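Local coordinates for protein probable CoA-transferase alpha subunit (Rhodococcus jostii, PDB 6COJ) that is probably the alpha subunit of a CoA-transferase-family enzyme, binding a bicyclic spirolactone thioester of coenzyme A in a pocket shared with a partner protein chain, at residues 39-44 / 86-91; 180-185 / 201-206; 252-257 / 266-271. The protein carries 1 engineered substitution. All blocks are in the same frame, centred on the assembly; numbering follows the deposited sequence.

Contact 1: residues 39-44 / 86-91. With F8G (S-{(3R,5R,9R)-1-[(2R,3S,4R,5R)-5-(6-amino-9H-purin-9-yl)-4-hydroxy-3-(phosphonooxy)tetrahydrofuran-2-yl]-3,5,9-trihydroxy-8,8-dimethyl-3,5-dioxido-10,14-dioxo-2,4,6-trioxa-11,15-diaza-3lambda~5~,5lambda~5~-diphosphaheptadecan-17-yl} (5R,10R)-7-hydroxy-10-methyl-2-oxo-1-oxaspiro[4.5]dec-6-ene-6-carbothioate (non-preferred name)), chain E.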
loop_
_atom_site.group_PDB
_atom_site.type_symbol
_atom_site.label_atom_id
_atom_site.label_comp_id
_atom_site.label_asym_id
_atom_site.label_seq_id
_atom_site.Cartn_x
_atom_site.Cartn_y
_atom_site.Cartn_z
ATOM N N GLY A 39 4.902 -14.688 9.134
ATOM C CA GLY A 39 3.841 -13.700 9.196
ATOM C C GLY A 39 3.377 -13.394 10.611
ATOM O O GLY A 39 4.061 -13.666 11.603
ATOM N N GLY A 40 2.182 -12.818 10.696
ATOM C CA GLY A 40 1.692 -12.358 11.977
ATOM C C GLY A 40 2.522 -11.192 12.502
ATOM O O GLY A 40 3.206 -10.486 11.758
ATOM N N TRP A 41 2.473 -11.015 13.826
ATOM C CA TRP A 41 3.098 -9.860 14.463
ATOM C C TRP A 41 3.196 -10.118 15.959
ATOM O O TRP A 41 2.168 -10.284 16.617
ATOM C CB TRP A 41 2.207 -8.638 14.213
ATOM C CG TRP A 41 2.583 -7.370 14.935
ATOM C CD1 TRP A 41 2.409 -7.089 16.272
ATOM C CD2 TRP A 41 3.129 -6.185 14.345
ATOM N NE1 TRP A 41 2.837 -5.811 16.543
ATOM C CE2 TRP A 41 3.272 -5.233 15.376
ATOM C CE3 TRP A 41 3.523 -5.840 13.044
ATOM C CZ2 TRP A 41 3.787 -3.957 15.145
ATOM C CZ3 TRP A 41 4.034 -4.570 12.820
ATOM C CH2 TRP A 41 4.160 -3.648 13.865
ATOM N N GLY A 42 4.408 -10.156 16.513
ATOM C CA GLY A 42 4.511 -10.379 17.948
ATOM C C GLY A 42 3.801 -11.665 18.333
ATOM O O GLY A 42 4.019 -12.720 17.725
ATOM N N SER A 43 2.920 -11.588 19.327
ATOM C CA SER A 43 2.099 -12.741 19.701
ATOM C C SER A 43 0.704 -12.666 19.077
ATOM O O SER A 43 -0.329 -12.795 19.748
ATOM C CB SER A 43 2.045 -12.883 21.220
ATOM O OG SER A 43 1.390 -14.075 21.615
ATOM N N ARG A 44 0.671 -12.465 17.757
ATOM C CA ARG A 44 -0.577 -12.251 17.025
ATOM C C ARG A 44 -0.531 -13.017 15.713
ATOM O O ARG A 44 0.325 -12.749 14.860
ATOM C CB ARG A 44 -0.842 -10.758 16.766
ATOM C CG ARG A 44 -0.669 -9.885 17.999
ATOM C CD ARG A 44 -0.799 -8.398 17.691
ATOM N NE ARG A 44 -0.221 -7.586 18.758
ATOM C CZ ARG A 44 -0.710 -6.435 19.204
ATOM N NH1 ARG A 44 -1.838 -5.929 18.707
ATOM N NH2 ARG A 44 -0.080 -5.795 20.179
ATOM N N TYR A 86 14.506 -8.245 11.950
ATOM C CA TYR A 86 13.255 -8.041 12.685
ATOM C C TYR A 86 13.127 -6.582 13.087
ATOM O O TYR A 86 14.131 -5.881 13.258
ATOM C CB TYR A 86 13.186 -8.935 13.945
ATOM C CG TYR A 86 14.375 -8.735 14.868
ATOM C CD1 TYR A 86 15.537 -9.476 14.706
ATOM C CD2 TYR A 86 14.351 -7.763 15.863
ATOM C CE1 TYR A 86 16.638 -9.277 15.526
ATOM C CE2 TYR A 86 15.452 -7.545 16.676
ATOM C CZ TYR A 86 16.588 -8.292 16.494
ATOM O OH TYR A 86 17.682 -8.090 17.299
ATOM N N GLY A 87 11.877 -6.149 13.270
ATOM C CA GLY A 87 11.594 -4.806 13.736
ATOM C C GLY A 87 11.469 -4.754 15.242
ATOM O O GLY A 87 11.630 -3.695 15.855
ATOM N N PHE A 88 11.174 -5.902 15.843
ATOM C CA PHE A 88 11.087 -6.048 17.290
ATOM C C PHE A 88 10.930 -7.531 17.573
ATOM O O PHE A 88 10.709 -8.332 16.662
ATOM C CB PHE A 88 9.877 -5.290 17.856
ATOM C CG PHE A 88 8.552 -5.796 17.347
ATOM C CD1 PHE A 88 7.921 -6.872 17.965
ATOM C CD2 PHE A 88 7.927 -5.187 16.261
ATOM C CE1 PHE A 88 6.706 -7.353 17.496
ATOM C CE2 PHE A 88 6.702 -5.655 15.799
ATOM C CZ PHE A 88 6.096 -6.733 16.415
ATOM N N VAL A 89 11.039 -7.888 18.848
ATOM C CA VAL A 89 10.580 -9.187 19.333
ATOM C C VAL A 89 9.768 -8.930 20.592
ATOM O O VAL A 89 10.273 -8.328 21.546
ATOM C CB VAL A 89 11.736 -10.163 19.626
ATOM C CG1 VAL A 89 11.169 -11.501 20.119
ATOM C CG2 VAL A 89 12.598 -10.361 18.375
ATOM N N SER A 90 8.501 -9.350 20.587
ATOM C CA SER A 90 7.637 -9.087 21.730
ATOM C C SER A 90 6.615 -10.199 21.876
ATOM O O SER A 90 6.115 -10.729 20.877
ATOM C CB SER A 90 6.883 -7.762 21.567
ATOM O OG SER A 90 6.071 -7.507 22.706
ATOM N N LEU A 91 6.317 -10.542 23.132
ATOM C CA LEU A 91 5.207 -11.428 23.454
ATOM C C LEU A 91 3.887 -10.680 23.630
ATOM O O LEU A 91 2.858 -11.322 23.854
ATOM C CB LEU A 91 5.530 -12.251 24.706
ATOM C CG LEU A 91 6.746 -13.183 24.614
ATOM C CD1 LEU A 91 6.947 -13.945 25.918
ATOM C CD2 LEU A 91 6.604 -14.155 23.451
HETATM C C4 F8G E . 20.939 -4.371 33.173
HETATM C C5 F8G E . 21.848 -3.354 32.627
HETATM C C6 F8G E . 23.054 -3.816 31.899
HETATM C C8 F8G E . 20.168 -2.387 33.642
HETATM N N1 F8G E . 23.274 -5.144 31.760
HETATM N N3 F8G E . 21.203 -5.688 33.009
HETATM C "C1'" F8G E . 18.817 -4.384 34.440
HETATM C C2 F8G E . 22.384 -6.184 32.295
HETATM C "C2'" F8G E . 18.331 -3.732 35.719
HETATM C "C3'" F8G E . 16.875 -4.140 35.719
HETATM C "C4'" F8G E . 16.501 -4.057 34.263
HETATM C "C5'" F8G E . 16.000 -2.665 33.941
HETATM C CAA F8G E . 4.941 3.283 15.566
HETATM C CAB F8G E . 5.315 3.066 17.011
HETATM C CAC F8G E . 5.521 1.845 17.545
HETATM C CAD F8G E . 5.030 0.589 16.840
HETATM C CAE F8G E . 4.255 0.935 15.571
HETATM C CAF F8G E . 4.979 1.996 14.769
HETATM C CAG F8G E . 6.283 1.703 18.798
HETATM C CAI F8G E . 4.007 -0.279 14.688
HETATM C CAK F8G E . 4.199 -0.372 17.716
HETATM C CAL F8G E . 4.986 -1.683 17.897
HETATM C CAM F8G E . 6.245 -1.409 17.113
HETATM C CAQ F8G E . 7.741 2.232 21.037
HETATM C CAR F8G E . 6.757 1.841 22.127
HETATM C CAT F8G E . 7.884 1.717 24.259
HETATM C CAU F8G E . 8.310 0.788 25.380
HETATM C CAV F8G E . 9.376 1.377 26.298
HETATM C CAX F8G E . 9.031 0.557 28.532
HETATM C CAY F8G E . 9.449 -0.364 29.649
HETATM C CAZ F8G E . 10.221 0.374 30.749
HETATM C CBA F8G E . 10.776 -0.647 31.731
HETATM C CBM F8G E . 11.384 1.132 30.126
HETATM C CBN F8G E . 9.327 1.333 31.526
HETATM N N6 F8G E . 23.925 -2.920 31.376
HETATM N N7 F8G E . 21.316 -2.158 32.952
HETATM N N9 F8G E . 19.958 -3.708 33.780
HETATM N NAS F8G E . 7.393 1.100 23.189
HETATM N NAW F8G E . 9.693 0.459 27.384
HETATM O "O2'" F8G E . 19.016 -4.226 36.872
HETATM O "O3'" F8G E . 16.760 -5.512 36.053
HETATM O "O4'" F8G E . 17.707 -4.310 33.545
HETATM O "O5'" F8G E . 14.777 -2.450 34.639
HETATM O OAH F8G E . 5.415 4.075 17.679
HETATM O OAJ F8G E . 6.516 0.578 19.224
HETATM O OAN F8G E . 7.223 -2.116 17.005
HETATM O OAO F8G E . 6.191 -0.135 16.451
HETATM O OBB F8G E . 11.553 -1.556 30.967
HETATM O OBD F8G E . 13.541 -2.318 32.442
HETATM O OBJ F8G E . 7.972 2.936 24.334
HETATM O OBK F8G E . 8.113 1.353 28.665
HETATM O OBL F8G E . 8.293 -1.000 30.217
HETATM O OBO F8G E . 12.740 -3.736 30.587
HETATM O OBP F8G E . 11.226 -3.536 32.570
HETATM O OBQ F8G E . 12.352 -1.609 34.627
HETATM O OBR F8G E . 14.193 -0.198 33.686
HETATM O OCI F8G E . 16.145 -7.422 37.601
HETATM O OCJ F8G E . 17.396 -5.457 38.459
HETATM O OCK F8G E . 14.993 -5.232 37.828
HETATM P PBC F8G E . 12.221 -2.834 31.676
HETATM P PBE F8G E . 13.658 -1.598 33.873
HETATM P PCH F8G E . 16.303 -5.923 37.530
HETATM S SAP F8G E . 6.876 2.990 19.698
#
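Phe88 carries this contact, and its side chain is held from CB outward in the crowded position between the backbone N and the carbonyl carbon (chi1 62°), which turns the ring onto residues 39-44. Along one side of the ring Phe88 CD2 lies 3.2 Å from the ligand oxygen OAN, the lactone carbonyl. On the other side Phe88 CE1 meets the backbone of Gly42, 3.8 Å from Gly42 N, with Gly42 at the ring's edge. Farther out, Phe88 CE2 approaches Trp41 CZ2 at 3.4 Å. The tip, Phe88 CZ, reaches Trp41 CE2, also at 3.4 Å, and sits over one face of the indole, offset toward its rim. The two planes meet obliquely, at 58°. Trp41 has CG anti to its backbone N (chi1 173°), and ligand CAI lies at the indole edge, 3.5 Å from Trp41 CH2. In the Rossmann-like parallel sheet of this family, residues 39-44 follow strand 35-38, while residues 86-91 run from the end of strand 81-86, round a corner at Gly87, into the short strand 88-89; the pocket wall is built where two parallel strands, separated by strand 62-65, end. Tight turning calls for glycine: Gly40 and Gly42 both have positive phi, and a CB on Gly40 would run into Arg44 O, which accepts from Trp41 N at 2.9 Å. An aromatic side chain of another protein chain stacks on Trp41. Beyond Gly42 the segments meet through small groups: Gly42 CA rests near Ser90 O, and Ser43 CB lies 3.2 Å from Leu91 O, while the Ser43 hydroxyl is hydrogen-bonded to Gln268.

Contact 2: residues 180-185 / 201-206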
loop_
_atom_site.group_PDB
_atom_site.type_symbol
_atom_site.label_atom_id
_atom_site.label_comp_id
_atom_site.label_asym_id
_atom_site.label_seq_id
_atom_site.Cartn_x
_atom_site.Cartn_y
_atom_site.Cartn_z
ATOM N N ALA A 180 7.882 -18.196 2.742
ATOM C CA ALA A 180 7.050 -17.492 3.709
ATOM C C ALA A 180 6.108 -18.490 4.362
ATOM O O ALA A 180 5.581 -19.390 3.696
ATOM C CB ALA A 180 6.214 -16.381 3.046
ATOM N N LEU A 181 5.912 -18.328 5.670
ATOM C CA LEU A 181 4.957 -19.110 6.455
ATOM C C LEU A 181 3.979 -18.122 7.075
ATOM O O LEU A 181 4.391 -17.219 7.811
ATOM C CB LEU A 181 5.672 -19.889 7.567
ATOM C CG LEU A 181 6.863 -20.751 7.153
ATOM C CD1 LEU A 181 7.542 -21.318 8.394
ATOM C CD2 LEU A 181 6.421 -21.862 6.224
ATOM N N VAL A 182 2.689 -18.264 6.757
ATOM C CA VAL A 182 1.662 -17.370 7.283
ATOM C C VAL A 182 0.457 -18.207 7.695
ATOM O O VAL A 182 0.240 -19.307 7.187
ATOM C CB VAL A 182 1.241 -16.271 6.270
ATOM C CG1 VAL A 182 2.450 -15.412 5.851
ATOM C CG2 VAL A 182 0.572 -16.887 5.040
ATOM N N HIS A 183 -0.334 -17.666 8.626
ATOM C CA HIS A 183 -1.556 -18.308 9.105
ATOM C C HIS A 183 -2.723 -17.346 8.954
ATOM O O HIS A 183 -2.645 -16.197 9.404
ATOM C CB HIS A 183 -1.442 -18.690 10.583
ATOM C CG HIS A 183 -2.620 -19.457 11.086
ATOM N ND1 HIS A 183 -2.772 -20.808 10.853
ATOM C CD2 HIS A 183 -3.710 -19.070 11.792
ATOM C CE1 HIS A 183 -3.898 -21.224 11.409
ATOM N NE2 HIS A 183 -4.484 -20.190 11.990
ATOM N N LEU A 184 -3.807 -17.822 8.352
ATOM C CA LEU A 184 -4.990 -17.007 8.118
ATOM C C LEU A 184 -6.240 -17.738 8.601
ATOM O O LEU A 184 -6.208 -18.912 8.981
ATOM C CB LEU A 184 -5.105 -16.590 6.642
ATOM C CG LEU A 184 -4.117 -15.476 6.289
ATOM C CD1 LEU A 184 -3.977 -15.317 4.785
ATOM C CD2 LEU A 184 -4.554 -14.143 6.917
ATOM N N ASN A 185 -7.365 -17.029 8.596
ATOM C CA ASN A 185 -8.553 -17.596 9.216
ATOM C C ASN A 185 -9.319 -18.547 8.309
ATOM O O ASN A 185 -9.966 -19.475 8.801
ATOM C CB ASN A 185 -9.468 -16.491 9.749
ATOM C CG ASN A 185 -8.779 -15.650 10.805
ATOM O OD1 ASN A 185 -8.853 -15.949 12.014
ATOM N ND2 ASN A 185 -8.096 -14.615 10.370
ATOM N N TYR A 201 -2.223 -7.676 9.367
ATOM C CA TYR A 201 -0.767 -7.611 9.560
ATOM C C TYR A 201 -0.132 -7.418 8.184
ATOM O O TYR A 201 -0.540 -6.495 7.459
ATOM C CB TYR A 201 -0.231 -8.766 10.425
ATOM C CG TYR A 201 -1.010 -8.865 11.709
ATOM C CD1 TYR A 201 -1.074 -7.775 12.583
ATOM C CD2 TYR A 201 -1.739 -10.008 12.023
ATOM C CE1 TYR A 201 -1.831 -7.830 13.742
ATOM C CE2 TYR A 201 -2.496 -10.075 13.189
ATOM C CZ TYR A 201 -2.545 -8.987 14.039
ATOM O OH TYR A 201 -3.321 -9.070 15.170
ATOM N N PHE A 202 0.851 -8.232 7.801
ATOM C CA PHE A 202 1.610 -8.038 6.577
ATOM C C PHE A 202 1.738 -9.348 5.821
ATOM O O PHE A 202 2.664 -9.524 5.024
ATOM C CB PHE A 202 2.982 -7.443 6.907
ATOM C CG PHE A 202 2.884 -6.160 7.674
ATOM C CD1 PHE A 202 2.660 -6.161 9.043
ATOM C CD2 PHE A 202 2.954 -4.951 7.014
ATOM C CE1 PHE A 202 2.504 -4.954 9.733
ATOM C CE2 PHE A 202 2.816 -3.753 7.706
ATOM C CZ PHE A 202 2.596 -3.762 9.064
ATOM N N ASP A 203 0.782 -10.261 6.028
ATOM C CA ASP A 203 0.950 -11.613 5.499
ATOM C C ASP A 203 0.940 -11.632 3.979
ATOM O O ASP A 203 1.610 -12.480 3.367
ATOM C CB ASP A 203 -0.119 -12.552 6.054
ATOM C CG ASP A 203 0.094 -12.884 7.518
ATOM O OD1 ASP A 203 1.087 -12.399 8.103
ATOM O OD2 ASP A 203 -0.735 -13.631 8.084
ATOM N N ASP A 204 0.189 -10.722 3.357
ATOM C CA ASP A 204 0.238 -10.605 1.904
ATOM C C ASP A 204 1.632 -10.214 1.430
ATOM O O ASP A 204 2.128 -10.748 0.432
ATOM C CB ASP A 204 -0.807 -9.592 1.421
ATOM C CG ASP A 204 -0.661 -8.236 2.097
ATOM O OD1 ASP A 204 -0.372 -8.183 3.306
ATOM O OD2 ASP A 204 -0.850 -7.198 1.423
ATOM N N LEU A 205 2.281 -9.278 2.132
ATOM C CA LEU A 205 3.624 -8.862 1.740
ATOM C C LEU A 205 4.638 -9.989 1.903
ATOM O O LEU A 205 5.523 -10.159 1.058
ATOM C CB LEU A 205 4.064 -7.647 2.555
ATOM C CG LEU A 205 3.242 -6.369 2.388
ATOM C CD1 LEU A 205 3.801 -5.242 3.245
ATOM C CD2 LEU A 205 3.234 -5.969 0.933
ATOM N N TYR A 206 4.533 -10.767 2.981
ATOM C CA TYR A 206 5.442 -11.898 3.146
ATOM C C TYR A 206 5.304 -12.870 1.985
ATOM O O TYR A 206 6.302 -13.329 1.421
ATOM C CB TYR A 206 5.186 -12.604 4.481
ATOM C CG TYR A 206 5.834 -11.939 5.679
ATOM C CD1 TYR A 206 7.204 -12.027 5.878
ATOM C CD2 TYR A 206 5.082 -11.217 6.599
ATOM C CE1 TYR A 206 7.812 -11.426 6.974
ATOM C CE2 TYR A 206 5.676 -10.606 7.697
ATOM C CZ TYR A 206 7.043 -10.715 7.867
ATOM O OH TYR A 206 7.643 -10.120 8.944
HETATM O O HOH W 1 0.607 -15.312 9.804
#
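The carboxylate of Asp203 lies against Val182, whose CB and CG1 are each 3.8 Å from Asp203 CG; its oxygens look to polar partners instead. The imidazole of His183 leaves the other way, off the far side of the strand, where it bonds to Ser216 and Glu218. Asp203 opens the first turn of helix 203-208, directly after the N-cap residue Phe202, whose O takes the N-H of Tyr206, with Phe202 O and Tyr206 N 3.0 Å apart. The start of that helix packs against strand 177-184, which lies beside strand 35-38 in the parallel sheet. Small and branched side chains suit the close fit: Ala180 CB comes 3.5 Å from Tyr206 O, and Val182 CG1 touches Tyr206 CB at 4.2 Å. A water joins the segments, 2.8 Å from both His183 N and Asp203 OD2. Asp203 OD2 also makes a salt bridge with Arg45, which donates to His183 O as well, so one guanidinium serves two neighbouring acceptors. Asp203 OD1 accepts from Gly40 N. An alanine at Asp203 would probably loosen the loop after strand 35-38, since the acceptors for Gly40, Arg45 and the water would go together. With these donors and the helix N-terminus close by, Asp203 is likely to remain ionised although it is buried.

Contact 3: residues 252-257 / 266-271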
loop_
_atom_site.group_PDB
_atom_site.type_symbol
_atom_site.label_atom_id
_atom_site.label_comp_id
_atom_site.label_asym_id
_atom_site.label_seq_id
_atom_site.Cartn_x
_atom_site.Cartn_y
_atom_site.Cartn_z
ATOM N N ALA A 252 -2.712 -21.129 15.174
ATOM C CA ALA A 252 -1.973 -19.988 15.683
ATOM C C ALA A 252 -1.720 -20.066 17.187
ATOM O O ALA A 252 -0.969 -19.239 17.713
ATOM C CB ALA A 252 -2.688 -18.677 15.329
ATOM N N HIS A 253 -2.306 -21.039 17.881
ATOM C CA HIS A 253 -2.115 -21.152 19.326
ATOM C C HIS A 253 -0.616 -21.244 19.629
ATOM O O HIS A 253 0.071 -22.036 18.993
ATOM C CB HIS A 253 -2.828 -22.401 19.849
ATOM C CG HIS A 253 -2.784 -22.526 21.338
ATOM N ND1 HIS A 253 -1.711 -23.076 22.008
ATOM C CD2 HIS A 253 -3.674 -22.153 22.290
ATOM C CE1 HIS A 253 -1.938 -23.030 23.308
ATOM N NE2 HIS A 253 -3.126 -22.484 23.505
ATOM N N PHE A 254 -0.090 -20.481 20.594
ATOM C CA PHE A 254 -0.842 -19.739 21.601
ATOM C C PHE A 254 -0.981 -18.240 21.343
ATOM O O PHE A 254 -1.274 -17.484 22.272
ATOM C CB PHE A 254 -0.183 -19.945 22.980
ATOM C CG PHE A 254 1.327 -19.859 22.961
ATOM C CD1 PHE A 254 1.975 -18.629 23.063
ATOM C CD2 PHE A 254 2.100 -21.009 22.838
ATOM C CE1 PHE A 254 3.366 -18.559 23.048
ATOM C CE2 PHE A 254 3.492 -20.943 22.821
ATOM C CZ PHE A 254 4.124 -19.717 22.927
ATOM N N THR A 255 -0.794 -17.797 20.100
ATOM C CA THR A 255 -1.021 -16.393 19.775
ATOM C C THR A 255 -2.498 -16.167 19.435
ATOM O O THR A 255 -3.267 -17.113 19.233
ATOM C CB THR A 255 -0.113 -15.950 18.621
ATOM O OG1 THR A 255 -0.482 -16.600 17.390
ATOM C CG2 THR A 255 1.336 -16.295 18.963
ATOM N N LEU A 256 -2.908 -14.901 19.387
ATOM C CA LEU A 256 -4.299 -14.609 19.036
ATOM C C LEU A 256 -4.535 -14.808 17.536
ATOM O O LEU A 256 -3.600 -14.918 16.740
ATOM C CB LEU A 256 -4.713 -13.209 19.507
ATOM C CG LEU A 256 -3.957 -11.965 19.032
ATOM C CD1 LEU A 256 -4.245 -11.638 17.571
ATOM C CD2 LEU A 256 -4.308 -10.769 19.915
ATOM N N ALA A 257 -5.801 -14.825 17.134
ATOM C CA ALA A 257 -6.105 -15.099 15.730
ATOM C C ALA A 257 -7.372 -14.375 15.283
ATOM O O ALA A 257 -8.331 -14.974 14.807
ATOM C CB ALA A 257 -6.204 -16.600 15.470
ATOM N N LYS A 266 -2.636 -17.613 29.683
ATOM C CA LYS A 266 -2.108 -18.523 30.692
ATOM C C LYS A 266 -1.064 -19.461 30.097
ATOM O O LYS A 266 -0.031 -19.730 30.723
ATOM C CB LYS A 266 -3.255 -19.307 31.334
ATOM C CG LYS A 266 -4.049 -18.530 32.394
ATOM C CD LYS A 266 -5.194 -17.731 31.803
ATOM C CE LYS A 266 -5.397 -16.404 32.519
ATOM N NZ LYS A 266 -6.315 -15.469 31.810
ATOM N N PHE A 267 -1.306 -19.964 28.882
ATOM C CA PHE A 267 -0.334 -20.876 28.293
ATOM C C PHE A 267 0.919 -20.144 27.848
ATOM O O PHE A 267 2.026 -20.681 27.964
ATOM C CB PHE A 267 -0.914 -21.689 27.138
ATOM C CG PHE A 267 -0.025 -22.829 26.734
ATOM C CD1 PHE A 267 -0.030 -24.010 27.463
ATOM C CD2 PHE A 267 0.862 -22.703 25.681
ATOM C CE1 PHE A 267 0.809 -25.052 27.123
ATOM C CE2 PHE A 267 1.705 -23.745 25.334
ATOM C CZ PHE A 267 1.680 -24.924 26.063
ATOM N N GLN A 268 0.777 -18.931 27.314
ATOM C CA GLN A 268 1.975 -18.182 26.952
ATOM C C GLN A 268 2.842 -17.915 28.174
ATOM O O GLN A 268 4.070 -18.014 28.104
ATOM C CB GLN A 268 1.630 -16.879 26.240
ATOM C CG GLN A 268 2.884 -16.114 25.865
ATOM C CD GLN A 268 2.605 -14.986 24.914
ATOM O OE1 GLN A 268 2.542 -15.190 23.708
ATOM N NE2 GLN A 268 2.460 -13.792 25.452
ATOM N N ARG A 269 2.216 -17.584 29.305
ATOM C CA ARG A 269 2.970 -17.448 30.547
ATOM C C ARG A 269 3.706 -18.733 30.896
ATOM O O ARG A 269 4.858 -18.689 31.339
ATOM C CB ARG A 269 2.060 -17.012 31.692
ATOM C CG ARG A 269 1.754 -15.534 31.674
ATOM C CD ARG A 269 1.099 -15.070 32.958
ATOM N NE ARG A 269 -0.212 -15.665 33.173
ATOM C CZ ARG A 269 -1.354 -15.109 32.786
ATOM N NH1 ARG A 269 -1.352 -13.951 32.134
ATOM N NH2 ARG A 269 -2.500 -15.719 33.039
ATOM N N HIS A 270 3.061 -19.887 30.693
ATOM C CA HIS A 270 3.710 -21.163 30.983
ATOM C C HIS A 270 4.892 -21.412 30.051
ATOM O O HIS A 270 5.946 -21.895 30.486
ATOM C CB HIS A 270 2.689 -22.299 30.884
ATOM C CG HIS A 270 3.252 -23.652 31.195
ATOM N ND1 HIS A 270 3.697 -24.000 32.452
ATOM C CD2 HIS A 270 3.438 -24.739 30.413
ATOM C CE1 HIS A 270 4.136 -25.243 32.432
ATOM N NE2 HIS A 270 3.992 -25.714 31.207
ATOM N N TYR A 271 4.738 -21.085 28.765
ATOM C CA TYR A 271 5.859 -21.162 27.833
ATOM C C TYR A 271 7.038 -20.327 28.324
ATOM O O TYR A 271 8.177 -20.810 28.389
ATOM C CB TYR A 271 5.399 -20.709 26.437
ATOM C CG TYR A 271 6.506 -20.157 25.563
ATOM C CD1 TYR A 271 7.402 -21.004 24.915
ATOM C CD2 TYR A 271 6.660 -18.785 25.391
ATOM C CE1 TYR A 271 8.423 -20.496 24.121
ATOM C CE2 TYR A 271 7.681 -18.268 24.602
ATOM C CZ TYR A 271 8.557 -19.129 23.967
ATOM O OH TYR A 271 9.564 -18.628 23.178
#
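The 252-257 loop makes a tight turn with a cis peptide between His253 and Phe254, a rare feature where no proline follows, and it faces helix 265-274 with Phe254 and Gln268 closest at CA. Ala252 O closes the turn by accepting twice, from Thr255 N at 2.8 Å and from Thr255 OG1 at 2.7 Å; the hydroxyl stands above the carbonyl plane. Threonine suits the place because it supplies this second bond. From the turn Phe254 projects onto the helix, its CG in the crowded position between backbone N and carbonyl carbon (chi1 43°), and each part of its ring finds a different neighbour. Phe254 CD2 meets Phe267 CD2 at 3.5 Å, at the edge of the Phe267 ring. Phe254 CZ lies over one face of the Tyr271 ring, 3.6 Å from Tyr271 CG. Gln268 OE1 lies near the Phe254 ring plane, 3.5 Å from Phe254 CE1, facing the C-H rim; the amide plane is turned 85° from the ring. That contact is secondary, for OE1 is hydrogen-bonded to Ser43 OG and NE2 to Leu91 O. His253 CE1 completes an aromatic cluster by approaching Phe267 CD2 obliquely at 3.7 Å. Phe267, Gln268 and Tyr271 share one helix face, so a single ring can touch all three. The polar ends have partners in the same chain: Tyr271 OH bonds to Asp98, the His253 nitrogens to Tyr296 and Asp264. Helix 293-306 packs on His253 and Phe267 through Tyr296 and Val300, while Met48 of helix 48-56 and Pro70 of helix 70-77 touch Phe254, joining C-terminal helices to helices of the parallel-sheet domain.

From the N terminus the three contacts come in series, so none nests within or crosses another. Contact 1 closes first, bringing the loop after strand 35-38 to the chain after strand 81-86, with helices 48-56 and 70-77 between them. Contact 2 then closes the short excursion from strand 177-184 through a small antiparallel hairpin to helix 203-208. Contact 3 closes last, folding the loop after strand 244-247 onto helix 265-274. All three meet around residues 39-44: Gly39 N bonds to Leu181 O of contact 2, and the Gln268 amide of contact 3 spans Ser43 OG and Leu91 O. One loop beside the ligand pocket is thereby tied to the parallel sheet and the C-terminal helices.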